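Local coordinates for pentacotripeptide-repeat region of PRORP domain-containing protein (Brachypodium distachyon, PDB 4ME2) that binds RNA as a chloroplast pentatricopeptide repeat protein, probably with sequence specificity, consistent with a role on group II introns, at residues A[54-59]-A[98-103]; A[161-166]-A[192-197]; A[208-213]-A[224-229]. All blocks are in the same frame, centred on the assembly; numbering follows the deposited sequence.

Contact 1 of 3, residues A[54-59]-A[98-103]; sequences QALKRL and WSLALA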
loop_
_atom_site.group_PDB
_atom_site.type_symbol
_atom_site.label_atom_id
_atom_site.label_comp_id
_atom_site.label_asym_id
_atom_site.label_seq_id
_atom_site.Cartn_x
_atom_site.Cartn_y
_atom_site.Cartn_z
ATOM N N GLN A 54 8.294 -3.383 22.195
ATOM C CA GLN A 54 8.053 -2.666 23.443
ATOM C C GLN A 54 8.639 -1.257 23.427
ATOM O O GLN A 54 8.002 -0.313 23.896
ATOM C CB GLN A 54 8.492 -3.489 24.655
ATOM C CG GLN A 54 7.559 -4.668 24.917
ATOM C CD GLN A 54 6.094 -4.254 25.014
ATOM O OE1 GLN A 54 5.696 -3.552 25.942
ATOM N NE2 GLN A 54 5.286 -4.689 24.049
ATOM N N ALA A 55 9.836 -1.117 22.861
ATOM C CA ALA A 55 10.479 0.188 22.729
ATOM C C ALA A 55 9.660 1.141 21.861
ATOM O O ALA A 55 9.490 2.307 22.211
ATOM C CB ALA A 55 11.892 0.041 22.181
ATOM N N LEU A 56 9.154 0.652 20.730
ATOM C CA LEU A 56 8.375 1.507 19.840
ATOM C C LEU A 56 7.105 2.003 20.533
ATOM O O LEU A 56 6.735 3.167 20.398
ATOM C CB LEU A 56 8.040 0.788 18.528
ATOM C CG LEU A 56 7.262 1.610 17.495
ATOM C CD1 LEU A 56 7.909 2.964 17.264
ATOM C CD2 LEU A 56 7.123 0.853 16.181
ATOM N N LYS A 57 6.449 1.114 21.272
ATOM C CA LYS A 57 5.270 1.489 22.054
ATOM C C LYS A 57 5.633 2.520 23.136
ATOM O O LYS A 57 4.967 3.547 23.276
ATOM C CB LYS A 57 4.595 0.237 22.635
ATOM C CG LYS A 57 3.889 -0.612 21.580
ATOM C CD LYS A 57 3.642 -2.054 22.017
ATOM C CE LYS A 57 2.720 -2.151 23.219
ATOM N NZ LYS A 57 2.495 -3.567 23.627
ATOM N N ARG A 58 6.715 2.262 23.867
ATOM C CA ARG A 58 7.193 3.167 24.910
ATOM C C ARG A 58 7.509 4.559 24.358
ATOM O O ARG A 58 7.122 5.571 24.944
ATOM C CB ARG A 58 8.427 2.563 25.582
ATOM C CG ARG A 58 9.004 3.373 26.730
ATOM C CD ARG A 58 10.288 2.740 27.256
ATOM N NE ARG A 58 11.419 2.903 26.337
ATOM C CZ ARG A 58 12.106 1.905 25.780
ATOM N NH1 ARG A 58 11.807 0.638 26.046
ATOM N NH2 ARG A 58 13.112 2.177 24.961
ATOM N N LEU A 59 8.205 4.600 23.224
ATOM C CA LEU A 59 8.616 5.860 22.601
ATOM C C LEU A 59 7.448 6.701 22.097
ATOM O O LEU A 59 7.583 7.911 21.907
ATOM C CB LEU A 59 9.594 5.601 21.449
ATOM C CG LEU A 59 10.986 5.096 21.842
ATOM C CD1 LEU A 59 11.752 4.611 20.617
ATOM C CD2 LEU A 59 11.759 6.176 22.580
ATOM N N TRP A 98 -2.016 -0.074 14.557
ATOM C CA TRP A 98 -1.911 0.093 13.110
ATOM C C TRP A 98 -0.887 1.139 12.712
ATOM O O TRP A 98 -0.032 0.880 11.855
ATOM C CB TRP A 98 -3.289 0.363 12.520
ATOM C CG TRP A 98 -3.274 0.397 11.029
ATOM C CD1 TRP A 98 -3.417 -0.666 10.152
ATOM C CD2 TRP A 98 -3.075 1.569 10.196
ATOM N NE1 TRP A 98 -3.330 -0.235 8.854
ATOM C CE2 TRP A 98 -3.116 1.102 8.813
ATOM C CE3 TRP A 98 -2.868 2.913 10.449
ATOM C CZ2 TRP A 98 -2.961 1.965 7.744
ATOM C CZ3 TRP A 98 -2.716 3.781 9.367
ATOM C CH2 TRP A 98 -2.762 3.317 8.042
ATOM N N SER A 99 -0.929 2.316 13.336
ATOM C CA SER A 99 0.020 3.381 12.978
ATOM C C SER A 99 1.487 2.984 13.228
ATOM O O SER A 99 2.364 3.339 12.441
ATOM C CB SER A 99 -0.319 4.698 13.681
ATOM O OG SER A 99 0.002 4.625 15.052
ATOM N N LEU A 100 1.741 2.246 14.312
ATOM C CA LEU A 100 3.088 1.770 14.631
ATOM C C LEU A 100 3.521 0.692 13.652
ATOM O O LEU A 100 4.686 0.644 13.269
ATOM C CB LEU A 100 3.172 1.215 16.053
ATOM C CG LEU A 100 2.873 2.200 17.185
ATOM C CD1 LEU A 100 3.191 1.558 18.528
ATOM C CD2 LEU A 100 3.678 3.472 17.006
ATOM N N ALA A 101 2.583 -0.172 13.265
ATOM C CA ALA A 101 2.890 -1.229 12.294
ATOM C C ALA A 101 3.229 -0.618 10.938
ATOM O O ALA A 101 4.109 -1.124 10.227
ATOM C CB ALA A 101 1.735 -2.219 12.174
ATOM N N LEU A 102 2.531 0.460 10.583
ATOM C CA LEU A 102 2.788 1.175 9.327
ATOM C C LEU A 102 4.172 1.810 9.375
ATOM O O LEU A 102 4.916 1.767 8.397
ATOM C CB LEU A 102 1.741 2.273 9.096
ATOM C CG LEU A 102 1.208 2.627 7.697
ATOM C CD1 LEU A 102 0.963 4.126 7.565
ATOM C CD2 LEU A 102 2.039 2.109 6.529
ATOM N N ALA A 103 4.515 2.406 10.515
ATOM C CA ALA A 103 5.846 2.964 10.688
ATOM C C ALA A 103 6.901 1.862 10.542
ATOM O O ALA A 103 7.958 2.094 9.949
ATOM C CB ALA A 103 5.968 3.686 12.025
#

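Contact 2 of 3, residues A[161-166]-A[192-197]; sequences GVWVGE and EAAVRK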
loop_
_atom_site.group_PDB
_atom_site.type_symbol
_atom_site.label_atom_id
_atom_site.label_comp_id
_atom_site.label_asym_id
_atom_site.label_seq_id
_atom_site.Cartn_x
_atom_site.Cartn_y
_atom_site.Cartn_z
ATOM N N GLY A 161 8.813 -1.195 -19.236
ATOM C CA GLY A 161 8.249 -0.413 -18.152
ATOM C C GLY A 161 8.112 -1.194 -16.861
ATOM O O GLY A 161 8.154 -2.424 -16.853
ATOM N N VAL A 162 7.926 -0.472 -15.766
ATOM C CA VAL A 162 7.928 -1.092 -14.457
ATOM C C VAL A 162 6.717 -1.974 -14.214
ATOM O O VAL A 162 6.750 -2.825 -13.335
ATOM C CB VAL A 162 7.996 -0.042 -13.336
ATOM C CG1 VAL A 162 9.303 0.727 -13.414
ATOM C CG2 VAL A 162 6.812 0.909 -13.420
ATOM N N TRP A 163 5.657 -1.776 -14.988
ATOM C CA TRP A 163 4.366 -2.353 -14.647
ATOM C C TRP A 163 3.922 -3.508 -15.488
ATOM O O TRP A 163 3.035 -4.248 -15.079
ATOM C CB TRP A 163 3.290 -1.293 -14.715
ATOM C CG TRP A 163 3.433 -0.164 -13.741
ATOM C CD1 TRP A 163 3.798 1.140 -14.013
ATOM C CD2 TRP A 163 3.168 -0.195 -12.313
ATOM N NE1 TRP A 163 3.788 1.893 -12.875
ATOM C CE2 TRP A 163 3.421 1.156 -11.824
ATOM C CE3 TRP A 163 2.771 -1.167 -11.427
ATOM C CZ2 TRP A 163 3.283 1.493 -10.498
ATOM C CZ3 TRP A 163 2.629 -0.817 -10.088
ATOM C CH2 TRP A 163 2.879 0.485 -9.638
ATOM N N VAL A 164 4.506 -3.672 -16.671
ATOM C CA VAL A 164 4.063 -4.719 -17.605
ATOM C C VAL A 164 4.139 -6.144 -17.036
ATOM O O VAL A 164 3.326 -7.003 -17.390
ATOM C CB VAL A 164 4.799 -4.614 -18.961
ATOM C CG1 VAL A 164 4.538 -5.830 -19.839
ATOM C CG2 VAL A 164 4.368 -3.349 -19.685
ATOM N N GLY A 165 5.100 -6.386 -16.147
ATOM C CA GLY A 165 5.260 -7.700 -15.528
ATOM C C GLY A 165 4.635 -7.843 -14.150
ATOM O O GLY A 165 4.864 -8.841 -13.461
ATOM N N GLU A 166 3.839 -6.854 -13.746
ATOM C CA GLU A 166 3.221 -6.838 -12.415
ATOM C C GLU A 166 2.215 -7.964 -12.192
ATOM O O GLU A 166 1.439 -8.295 -13.091
ATOM C CB GLU A 166 2.534 -5.491 -12.167
ATOM C CG GLU A 166 2.124 -5.263 -10.721
ATOM C CD GLU A 166 3.317 -5.107 -9.795
ATOM O OE1 GLU A 166 4.396 -4.694 -10.270
ATOM O OE2 GLU A 166 3.175 -5.402 -8.592
ATOM N N GLU A 192 -4.400 4.034 -12.776
ATOM C CA GLU A 192 -3.867 4.853 -13.858
ATOM C C GLU A 192 -2.399 4.537 -14.149
ATOM O O GLU A 192 -2.031 4.314 -15.300
ATOM C CB GLU A 192 -4.037 6.338 -13.555
ATOM C CG GLU A 192 -3.381 7.241 -14.582
ATOM C CD GLU A 192 -3.505 8.704 -14.226
ATOM O OE1 GLU A 192 -4.078 9.463 -15.033
ATOM O OE2 GLU A 192 -3.038 9.095 -13.136
ATOM N N ALA A 193 -1.572 4.510 -13.107
ATOM C CA ALA A 193 -0.138 4.272 -13.282
ATOM C C ALA A 193 0.158 2.883 -13.850
ATOM O O ALA A 193 0.937 2.754 -14.795
ATOM C CB ALA A 193 0.614 4.497 -11.977
ATOM N N ALA A 194 -0.478 1.855 -13.295
ATOM C CA ALA A 194 -0.190 0.474 -13.688
ATOM C C ALA A 194 -0.930 0.030 -14.951
ATOM O O ALA A 194 -0.317 -0.491 -15.887
ATOM C CB ALA A 194 -0.481 -0.480 -12.540
ATOM N N VAL A 195 -2.245 0.243 -14.971
ATOM C CA VAL A 195 -3.101 -0.266 -16.047
ATOM C C VAL A 195 -3.114 0.640 -17.278
ATOM O O VAL A 195 -2.776 0.202 -18.379
ATOM C CB VAL A 195 -4.547 -0.510 -15.560
ATOM C CG1 VAL A 195 -5.463 -0.828 -16.733
ATOM C CG2 VAL A 195 -4.583 -1.633 -14.534
ATOM N N ARG A 196 -3.514 1.895 -17.098
ATOM C CA ARG A 196 -3.627 2.822 -18.221
ATOM C C ARG A 196 -2.271 3.183 -18.815
ATOM O O ARG A 196 -2.020 2.926 -19.993
ATOM C CB ARG A 196 -4.392 4.080 -17.810
ATOM C CG ARG A 196 -5.878 3.832 -17.609
ATOM C CD ARG A 196 -6.566 4.952 -16.841
ATOM N NE ARG A 196 -6.687 6.206 -17.588
ATOM C CZ ARG A 196 -7.544 6.426 -18.584
ATOM N NH1 ARG A 196 -8.362 5.469 -19.003
ATOM N NH2 ARG A 196 -7.571 7.609 -19.176
ATOM N N LYS A 197 -1.403 3.759 -17.989
ATOM C CA LYS A 197 -0.107 4.271 -18.436
ATOM C C LYS A 197 0.996 3.212 -18.488
ATOM O O LYS A 197 1.852 3.248 -19.375
ATOM C CB LYS A 197 0.346 5.428 -17.543
ATOM C CG LYS A 197 -0.247 6.774 -17.898
ATOM C CD LYS A 197 0.226 7.815 -16.896
ATOM C CE LYS A 197 0.506 9.152 -17.560
ATOM N NZ LYS A 197 -0.604 10.142 -17.421
#

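Contact 3 of 3, residues A[208-213]-A[224-229]; sequences RVMAKG and AEVEAD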
loop_
_atom_site.group_PDB
_atom_site.type_symbol
_atom_site.label_atom_id
_atom_site.label_comp_id
_atom_site.label_asym_id
_atom_site.label_seq_id
_atom_site.Cartn_x
_atom_site.Cartn_y
_atom_site.Cartn_z
ATOM N N ARG A 208 -14.330 -3.700 -13.569
ATOM C CA ARG A 208 -15.585 -3.642 -12.836
ATOM C C ARG A 208 -15.374 -3.078 -11.434
ATOM O O ARG A 208 -16.179 -2.281 -10.959
ATOM C CB ARG A 208 -16.246 -5.021 -12.767
ATOM C CG ARG A 208 -16.598 -5.616 -14.125
ATOM C CD ARG A 208 -17.386 -6.906 -13.974
ATOM N NE ARG A 208 -18.498 -6.731 -13.041
ATOM C CZ ARG A 208 -19.471 -7.614 -12.834
ATOM N NH1 ARG A 208 -19.495 -8.764 -13.499
ATOM N NH2 ARG A 208 -20.431 -7.338 -11.959
ATOM N N VAL A 209 -14.288 -3.497 -10.786
ATOM C CA VAL A 209 -13.942 -2.985 -9.461
ATOM C C VAL A 209 -13.853 -1.464 -9.514
ATOM O O VAL A 209 -14.462 -0.766 -8.700
ATOM C CB VAL A 209 -12.596 -3.558 -8.958
ATOM C CG1 VAL A 209 -12.123 -2.825 -7.708
ATOM C CG2 VAL A 209 -12.722 -5.049 -8.677
ATOM N N MET A 210 -13.102 -0.976 -10.496
ATOM C CA MET A 210 -12.785 0.443 -10.608
ATOM C C MET A 210 -13.973 1.280 -11.078
ATOM O O MET A 210 -14.270 2.318 -10.488
ATOM C CB MET A 210 -11.562 0.645 -11.503
ATOM C CG MET A 210 -10.245 0.368 -10.789
ATOM S SD MET A 210 -9.975 1.535 -9.437
ATOM C CE MET A 210 -9.867 3.065 -10.363
ATOM N N ALA A 211 -14.660 0.824 -12.121
ATOM C CA ALA A 211 -15.797 1.578 -12.661
ATOM C C ALA A 211 -16.888 1.800 -11.613
ATOM O O ALA A 211 -17.380 2.918 -11.448
ATOM C CB ALA A 211 -16.361 0.897 -13.903
ATOM N N LYS A 212 -17.250 0.740 -10.895
ATOM C CA LYS A 212 -18.282 0.820 -9.864
ATOM C C LYS A 212 -17.765 1.560 -8.626
ATOM O O LYS A 212 -18.505 2.299 -7.972
ATOM C CB LYS A 212 -18.794 -0.585 -9.507
ATOM C CG LYS A 212 -19.225 -1.412 -10.721
ATOM C CD LYS A 212 -19.442 -2.893 -10.410
ATOM C CE LYS A 212 -20.875 -3.195 -9.993
ATOM N NZ LYS A 212 -21.205 -4.641 -10.158
ATOM N N GLY A 213 -16.484 1.366 -8.320
ATOM C CA GLY A 213 -15.860 2.039 -7.185
ATOM C C GLY A 213 -15.791 3.550 -7.349
ATOM O O GLY A 213 -16.188 4.294 -6.454
ATOM N N ALA A 224 -15.886 7.513 -15.576
ATOM C CA ALA A 224 -16.109 7.573 -17.013
ATOM C C ALA A 224 -14.907 7.037 -17.800
ATOM O O ALA A 224 -15.083 6.387 -18.826
ATOM C CB ALA A 224 -16.447 8.994 -17.435
ATOM N N GLU A 225 -13.696 7.308 -17.308
ATOM C CA GLU A 225 -12.476 6.776 -17.920
ATOM C C GLU A 225 -12.480 5.249 -17.869
ATOM O O GLU A 225 -12.227 4.585 -18.874
ATOM C CB GLU A 225 -11.223 7.306 -17.218
ATOM C CG GLU A 225 -11.036 8.814 -17.256
ATOM C CD GLU A 225 -10.313 9.300 -18.496
ATOM O OE1 GLU A 225 -9.797 10.428 -18.457
ATOM O OE2 GLU A 225 -10.244 8.568 -19.501
ATOM N N VAL A 226 -12.780 4.701 -16.695
ATOM C CA VAL A 226 -12.799 3.250 -16.528
ATOM C C VAL A 226 -13.872 2.619 -17.413
ATOM O O VAL A 226 -13.631 1.593 -18.051
ATOM C CB VAL A 226 -13.013 2.820 -15.065
ATOM C CG1 VAL A 226 -12.955 1.302 -14.962
ATOM C CG2 VAL A 226 -11.973 3.449 -14.148
ATOM N N GLU A 227 -15.048 3.237 -17.473
ATOM C CA GLU A 227 -16.105 2.726 -18.338
ATOM C C GLU A 227 -15.654 2.678 -19.800
ATOM O O GLU A 227 -15.996 1.751 -20.524
ATOM C CB GLU A 227 -17.392 3.537 -18.174
ATOM C CG GLU A 227 -18.022 3.387 -16.794
ATOM C CD GLU A 227 -19.324 4.157 -16.632
ATOM O OE1 GLU A 227 -19.744 4.856 -17.581
ATOM O OE2 GLU A 227 -19.934 4.059 -15.547
ATOM N N ALA A 228 -14.868 3.668 -20.218
ATOM C CA ALA A 228 -14.284 3.679 -21.558
ATOM C C ALA A 228 -13.333 2.488 -21.745
ATOM O O ALA A 228 -13.388 1.788 -22.759
ATOM C CB ALA A 228 -13.563 4.999 -21.810
ATOM N N ASP A 229 -12.480 2.249 -20.750
ATOM C CA ASP A 229 -11.559 1.113 -20.787
ATOM C C ASP A 229 -12.307 -0.224 -20.813
ATOM O O ASP A 229 -11.960 -1.118 -21.585
ATOM C CB ASP A 229 -10.600 1.152 -19.590
ATOM C CG ASP A 229 -9.673 2.358 -19.609
ATOM O OD1 ASP A 229 -9.522 2.995 -20.675
ATOM O OD2 ASP A 229 -9.090 2.671 -18.547
#

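Contact 1 of 3, residues A[54-59]-A[98-103]
Leu56 and Leu100 meet side against side, and Lys57 adds its CG methylene to the same patch. The two leucines run past one another in opposite directions: Leu56 CD2 reaches beyond the Leu100 methyls to lie 4.0 Å from Leu100 CB, while Leu100 CD2 comes back to 4.1 Å from Leu56 CG. Leu56 CD2 also rests 3.8 Å from the backbone oxygen Leu100 O. That contact is carbon against a carbonyl and therefore van der Waals in nature. The CA atoms of Leu56 and Leu100 are 7.4 Å apart; chi1 of Leu56 (-178°, CG opposite the backbone N) extends the chain across that gap. The other methyl of Leu100 turns to the lysine, with Leu100 CD1 3.8 Å from Lys57 CG. These two chains cross at about a right angle, and the lysine touches through its CG methylene; beyond CG it turns off from helix 98-109, bending at chi3 (63°).

The two segments lie on helices 47-59 and 98-109, which are not neighbours in sequence. Helices 66-77 and 82-94 come between them in the chain, as expected in an all-helical pentatricopeptide repeat solenoid, where side chains from successive hairpins share one core. Leu92 of helix 82-94 packs on both Leu56 and Leu100, and Ala72 of helix 66-77 covers Leu56 as well. Beyond this first shell, the end of helix 47-59 is tied to the following loop: Leu56 O accepts a hydrogen bond from Thr60 OG1, and Lys57 O accepts one from Arg64 NH2. Thr60 and Arg64 also touch the side chain of Leu100.

Contact 2 of 3, residues A[161-166]-A[192-197]
Trp163 and Ala194 bring the two backbones to 5.4 Å between their CA atoms, where a type I beta turn running from Trp163 to Glu166 meets helix 184-197 at a wide pi-type turn, closed by a bond from Lys197 N to Glu192 O. The indole of Trp163 lies with one face against the helix backbone. Ala194 CA stands 3.8 Å from the centroid of the five-membered ring of Trp163 and 18° off its normal, which makes this a CH-pi contact over the face. Towards the six-membered ring, Ala194 CB sits 3.5 Å from Trp163 CE3, displaced to the rim. Ala193 O occupies another part of the same face, 3.4 Å from Trp163 CD1. A chi1 of -63°, with CG anti to the carbonyl carbon, carries the ring to the helix side, over Ala194. Across the ring, on the opposite face, lies Val162 CG2, so the indole is held between its sequence neighbour and the helix.

Phe146 of helix 133-151 forms an edge-to-face (T-shaped) pair with Trp163, and Glu151 OE1 accepts a weak hydrogen bond from Trp163 NE1. Ala193 touches Ile147 and Glu151 of that helix, while Glu166 OE1 forms a salt bridge with Lys150. The loop between helices 133-151 and 168-180 is thereby held against helix 133-151 and helix 184-197.

Small alanines let the indole come down onto the helix itself, and the attraction is consequently one of dispersion and CH-pi contact, while Ala193 O lies over the CD1-NE1 side of the same face; the weak NE1 bond probably contributes to fixing the rotation of the ring more than to the adhesion between these segments.

Contact 3 of 3, residues A[208-213]-A[224-229]
Val226 makes most of the apolar contacts, putting both of its methyls against helix 204-216. Its CG1 lies 3.6 Å from Ala211 CB and 3.8 Å from Met210 CB, and the other methyl, CG2, is 3.9 Å from Met210 CB. The valine thus straddles two consecutive residues. Met210 touches Val226 through CB, while its side chain packs on Ala187 and Tyr191 of helix 184-197.

Contacts with the backbone are tighter. Val226 CG1, anti to its own backbone N (chi1 -177°), approaches Ala211 N to 3.3 Å, and the CA atoms of Ala211 and Val226 are 5.2 Å apart. The local helix axes approach to 8.3 Å at 147°, as in the antiparallel helix-turn-helix hairpin of these repeats.

At the margin, Glu227 lays its methylene CG 4.2 Å from Ala211 CB. Polar links run to helix 184-197: Glu225 and Asp229 are bridged to Arg196, and Asp229 is also hydrogen-bonded to Tyr191.

Cohesion within the hairpin therefore rests on close van der Waals fit at an alanine, whereas the ionic groups of helix 220-236 tie it to helix 184-197.

In the fold
Contact 1 belongs to the N-terminal end of the helical array and contacts 2 and 3 to its C-terminal half, on opposite sides of the chain's centre. The centre of contact 1 is 33 Å from that of contact 2 and 38 Å from that of contact 3, with nearest atoms about 16 and 19 Å away. Contacts 2 and 3 have centres 17 Å apart and touch directly: Arg196 NH2 meets Glu225 OE2 at 2.9 Å, and Arg196 NH1 meets Asp229 OD2 at 2.9 Å. One guanidinium thus links helix 184-197, which carries the alanines beneath Trp163, to the last helix. No ligand marks an RNA site near these contacts.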